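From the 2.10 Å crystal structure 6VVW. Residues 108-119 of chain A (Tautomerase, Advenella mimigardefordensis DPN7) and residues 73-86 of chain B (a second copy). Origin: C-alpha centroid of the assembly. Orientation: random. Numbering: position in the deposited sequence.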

# COMPACT_ATOMS: atom_id res chain seq x y z
N PRO A 108 9.34 12.43 10.36
CA PRO A 108 9.74 13.46 9.40
C PRO A 108 10.99 13.13 8.63
O PRO A 108 11.18 13.68 7.54
CB PRO A 108 9.91 14.69 10.28
CG PRO A 108 8.95 14.46 11.41
CD PRO A 108 9.07 13.00 11.69
N GLU A 109 11.84 12.25 9.15
CA GLU A 109 13.04 11.80 8.45
C GLU A 109 12.79 10.62 7.54
O GLU A 109 13.70 10.21 6.82
CB GLU A 109 14.13 11.37 9.44
CG GLU A 109 14.38 12.33 10.55
CD GLU A 109 13.55 12.01 11.74
OE1 GLU A 109 13.22 10.82 11.90
OE2 GLU A 109 13.23 12.94 12.51
N HIS A 110 11.60 10.04 7.58
CA HIS A 110 11.31 8.86 6.80
C HIS A 110 10.32 9.13 5.67
O HIS A 110 9.94 8.20 4.96
CB HIS A 110 10.79 7.76 7.71
CG HIS A 110 11.85 7.22 8.61
ND1 HIS A 110 11.57 6.63 9.83
CD2 HIS A 110 13.19 7.19 8.49
CE1 HIS A 110 12.69 6.25 10.41
NE2 HIS A 110 13.70 6.59 9.62
N MET A 111 9.91 10.37 5.46
CA MET A 111 9.09 10.73 4.32
C MET A 111 9.93 11.56 3.38
O MET A 111 10.46 12.60 3.77
CB MET A 111 7.85 11.51 4.74
CG MET A 111 6.68 11.22 3.84
SD MET A 111 5.19 12.04 4.37
CE MET A 111 3.95 10.76 4.23
N GLY A 112 10.06 11.10 2.15
CA GLY A 112 10.82 11.83 1.15
C GLY A 112 9.89 12.69 0.34
O GLY A 112 8.98 12.19 -0.31
N VAL A 113 10.10 14.00 0.39
CA VAL A 113 9.11 14.91 -0.17
C VAL A 113 9.79 15.78 -1.23
O VAL A 113 10.69 15.30 -1.93
CB VAL A 113 8.46 15.72 0.97
CG1 VAL A 113 7.87 14.75 1.99
CG2 VAL A 113 9.46 16.61 1.65
N GLN A 114 9.35 17.02 -1.38
CA GLN A 114 9.96 17.95 -2.32
C GLN A 114 11.48 17.81 -2.33
O GLN A 114 12.12 17.70 -1.29
CB GLN A 114 9.58 19.38 -1.96
CG GLN A 114 8.09 19.67 -1.98
CD GLN A 114 7.52 19.91 -0.59
OE1 GLN A 114 7.78 19.15 0.34
NE2 GLN A 114 6.73 20.98 -0.46
N GLU A 115 12.05 17.77 -3.54
CA GLU A 115 13.50 17.78 -3.71
C GLU A 115 14.17 16.53 -3.18
O GLU A 115 15.40 16.41 -3.22
CB GLU A 115 14.08 19.01 -3.03
CG GLU A 115 15.20 19.68 -3.75
CD GLU A 115 15.16 21.17 -3.56
OE1 GLU A 115 15.75 21.89 -4.38
OE2 GLU A 115 14.51 21.61 -2.58
N GLY A 116 13.40 15.58 -2.70
CA GLY A 116 14.00 14.43 -2.06
C GLY A 116 14.67 14.71 -0.74
O GLY A 116 15.42 13.86 -0.25
N LEU A 117 14.47 15.89 -0.17
CA LEU A 117 14.89 16.17 1.19
C LEU A 117 13.84 15.62 2.13
O LEU A 117 12.65 15.84 1.91
CB LEU A 117 15.06 17.67 1.40
CG LEU A 117 15.99 18.41 0.43
CD1 LEU A 117 15.45 19.79 0.10
CD2 LEU A 117 17.40 18.53 1.01
N SER A 118 14.26 14.88 3.15
CA SER A 118 13.30 14.30 4.07
C SER A 118 12.41 15.39 4.66
O SER A 118 12.75 16.58 4.65
CB SER A 118 14.01 13.51 5.18
OG SER A 118 14.61 14.37 6.13
N ALA A 119 11.23 14.99 5.12
CA ALA A 119 10.30 15.96 5.68
C ALA A 119 10.86 16.61 6.93
O ALA A 119 10.51 17.76 7.24
CB ALA A 119 8.96 15.29 5.98
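Chain B 73-86: NDEVKANFLAAINK

Chain B meets this part of chain A with a single helix, B:Asp74 onward, which begins just after B:Asn73 and runs past the far end of the stretch. Regular backbone bonds hold it, such as B:Leu81 N to B:Lys77 O at 3.0 Å and B:Asn85 N to B:Leu81 O at 3.0 Å. Chain A answers with an irregular, folded segment. Its turn is fastened by A:Gly116 N to A:Val113 O at 2.8 Å and A:Leu117 N to A:Gln114 O at 3.2 Å, and its two arms are joined by A:Ala119 N to A:Met111 O at 2.9 Å. The start of the helix lies by A:Glu109 and A:His110, while its later turns reach A:Gly116, where the CA atoms of A:Gly116 and B:Ala82 come within 4.2 Å. The residues B:Asp74, B:Lys77, B:Leu81 and B:Asn85, spaced three or four apart, therefore fall on one side of the helix and carry most of the contact.

B:Leu81 covers the most surface. Its CA-to-CB bond points toward chain A, and its m,t rotamer places B:Leu81 CD1 3.7 Å from A:Gly112 CA, 4.0 Å from A:Glu109 O and 4.1 Å from A:Ser118 CB. A branched aliphatic side chain suits this pocket, which is built largely of backbone. A:Gly112 leaves the necessary room: a CB there would lie 2.9 Å from B:Leu81 CD2.

A:His110 makes the polar end of the interface. Its CA-to-CB bond points sideways, but the ring reaches over to the first turns of the helix. A:His110 NE2 gives a weak hydrogen bond to B:Asp74 OD1 at 3.4 Å, and A:His110 NE2 also lies 2.9 Å from B:Lys77 NZ. The extended B:Lys77 side chain brings its amine to the ring. Imidazole suits this place because its NE2 can donate to the carboxylate of B:Asp74. Nearby, A:Glu109 OE1 and B:Asp74 OD2, of like charge, are 4.0 Å apart.

A:Gly116 lets the turn press against the helix. Its phi of 69° by itself favours glycine, and a CB on A:Gly116 would stand 2.9 Å from both B:Leu81 O and B:Asn85 CB. Without one, A:Gly116 O approaches B:Leu81 CB at 3.6 Å and B:Ala82 N at 3.5 Å, while A:Gly116 N lies 3.5 Å from B:Asn85 CG. The CA-to-CB bond of B:Ala82 points sideways, so it is the backbone of B:Ala82 that A:Gly116 meets. The CA-to-CB bond of B:Asn85 points toward chain A, and its ND2 is hydrogen-bonded elsewhere in the structure, so its amide can be buried here without leaving that nitrogen unsatisfied.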

# COMPACT_ATOMS: atom_id res chain seq x y z
N ASN B 73 19.99 3.40 8.71
CA ASN B 73 20.26 4.69 9.30
C ASN B 73 19.46 5.80 8.64
O ASN B 73 19.30 5.83 7.42
CB ASN B 73 21.75 5.00 9.20
CG ASN B 73 22.26 5.70 10.42
OD1 ASN B 73 21.51 5.97 11.35
ND2 ASN B 73 23.54 6.02 10.43
N ASP B 74 19.01 6.75 9.46
CA ASP B 74 18.41 8.00 9.02
C ASP B 74 19.14 8.59 7.84
O ASP B 74 18.54 9.30 7.03
CB ASP B 74 18.44 9.02 10.16
CG ASP B 74 17.26 8.90 11.06
OD1 ASP B 74 16.52 7.91 10.90
OD2 ASP B 74 17.07 9.78 11.92
N GLU B 75 20.43 8.37 7.74
CA GLU B 75 21.11 9.07 6.67
C GLU B 75 21.22 8.22 5.43
O GLU B 75 21.20 8.76 4.33
CB GLU B 75 22.48 9.57 7.12
CG GLU B 75 23.34 8.61 7.86
CD GLU B 75 24.73 9.18 8.09
OE1 GLU B 75 24.99 10.33 7.66
OE2 GLU B 75 25.57 8.48 8.67
N VAL B 76 21.29 6.91 5.56
CA VAL B 76 21.19 6.13 4.34
C VAL B 76 19.77 6.21 3.81
O VAL B 76 19.56 6.33 2.60
CB VAL B 76 21.66 4.68 4.56
CG1 VAL B 76 20.59 3.85 5.23
CG2 VAL B 76 22.04 4.08 3.24
N LYS B 77 18.77 6.19 4.69
CA LYS B 77 17.41 6.40 4.25
C LYS B 77 17.28 7.76 3.59
O LYS B 77 16.79 7.88 2.46
CB LYS B 77 16.46 6.29 5.43
CG LYS B 77 16.51 4.98 6.15
CD LYS B 77 15.62 5.07 7.37
CE LYS B 77 15.63 3.79 8.20
NZ LYS B 77 15.13 4.04 9.60
N ALA B 78 17.74 8.80 4.28
CA ALA B 78 17.88 10.11 3.68
C ALA B 78 18.60 10.06 2.36
O ALA B 78 18.48 10.99 1.56
CB ALA B 78 18.63 11.04 4.63
N ASN B 79 19.37 9.01 2.09
CA ASN B 79 20.08 8.97 0.83
C ASN B 79 19.22 8.36 -0.26
O ASN B 79 19.16 8.92 -1.37
CB ASN B 79 21.39 8.20 1.00
CG ASN B 79 22.49 9.06 1.58
OD1 ASN B 79 22.22 10.05 2.26
ND2 ASN B 79 23.74 8.69 1.32
N PHE B 80 18.57 7.23 0.05
CA PHE B 80 17.48 6.71 -0.77
C PHE B 80 16.61 7.83 -1.30
O PHE B 80 16.41 7.97 -2.51
CB PHE B 80 16.59 5.78 0.03
CG PHE B 80 17.13 4.43 0.25
CD1 PHE B 80 18.13 4.20 1.17
CD2 PHE B 80 16.60 3.35 -0.42
CE1 PHE B 80 18.60 2.94 1.40
CE2 PHE B 80 17.07 2.08 -0.19
CZ PHE B 80 18.07 1.87 0.71
N LEU B 81 16.06 8.61 -0.38
CA LEU B 81 15.08 9.62 -0.76
C LEU B 81 15.61 10.57 -1.82
O LEU B 81 14.91 10.91 -2.77
CB LEU B 81 14.63 10.38 0.49
CG LEU B 81 14.19 9.42 1.59
CD1 LEU B 81 13.67 10.13 2.83
CD2 LEU B 81 13.15 8.51 1.01
N ALA B 82 16.87 10.98 -1.68
CA ALA B 82 17.43 11.98 -2.59
C ALA B 82 17.76 11.39 -3.95
O ALA B 82 17.46 11.98 -4.99
CB ALA B 82 18.67 12.60 -1.95
N ALA B 83 18.38 10.20 -3.97
CA ALA B 83 18.71 9.62 -5.27
C ALA B 83 17.47 9.09 -5.97
O ALA B 83 17.45 9.02 -7.20
CB ALA B 83 19.72 8.50 -5.11
N ILE B 84 16.43 8.71 -5.22
CA ILE B 84 15.25 8.08 -5.79
C ILE B 84 14.27 9.13 -6.30
O ILE B 84 13.57 8.91 -7.30
CB ILE B 84 14.60 7.15 -4.76
CG1 ILE B 84 15.21 5.76 -4.81
CG2 ILE B 84 13.13 7.03 -4.96
CD1 ILE B 84 15.07 4.99 -3.51
N ASN B 85 14.20 10.27 -5.61
CA ASN B 85 13.60 11.45 -6.23
C ASN B 85 14.40 11.87 -7.46
O ASN B 85 13.81 12.28 -8.47
CB ASN B 85 13.51 12.57 -5.20
CG ASN B 85 12.93 13.85 -5.75
OD1 ASN B 85 13.62 14.61 -6.41
ND2 ASN B 85 11.66 14.11 -5.46
N LYS B 86 15.73 11.76 -7.41
CA LYS B 86 16.54 12.09 -8.58
C LYS B 86 16.16 11.23 -9.77
O LYS B 86 15.93 11.73 -10.87
CB LYS B 86 18.02 11.92 -8.26
CG LYS B 86 18.98 12.29 -9.39
CD LYS B 86 19.97 13.34 -8.94
CE LYS B 86 19.28 14.70 -8.85
NZ LYS B 86 20.15 15.84 -8.47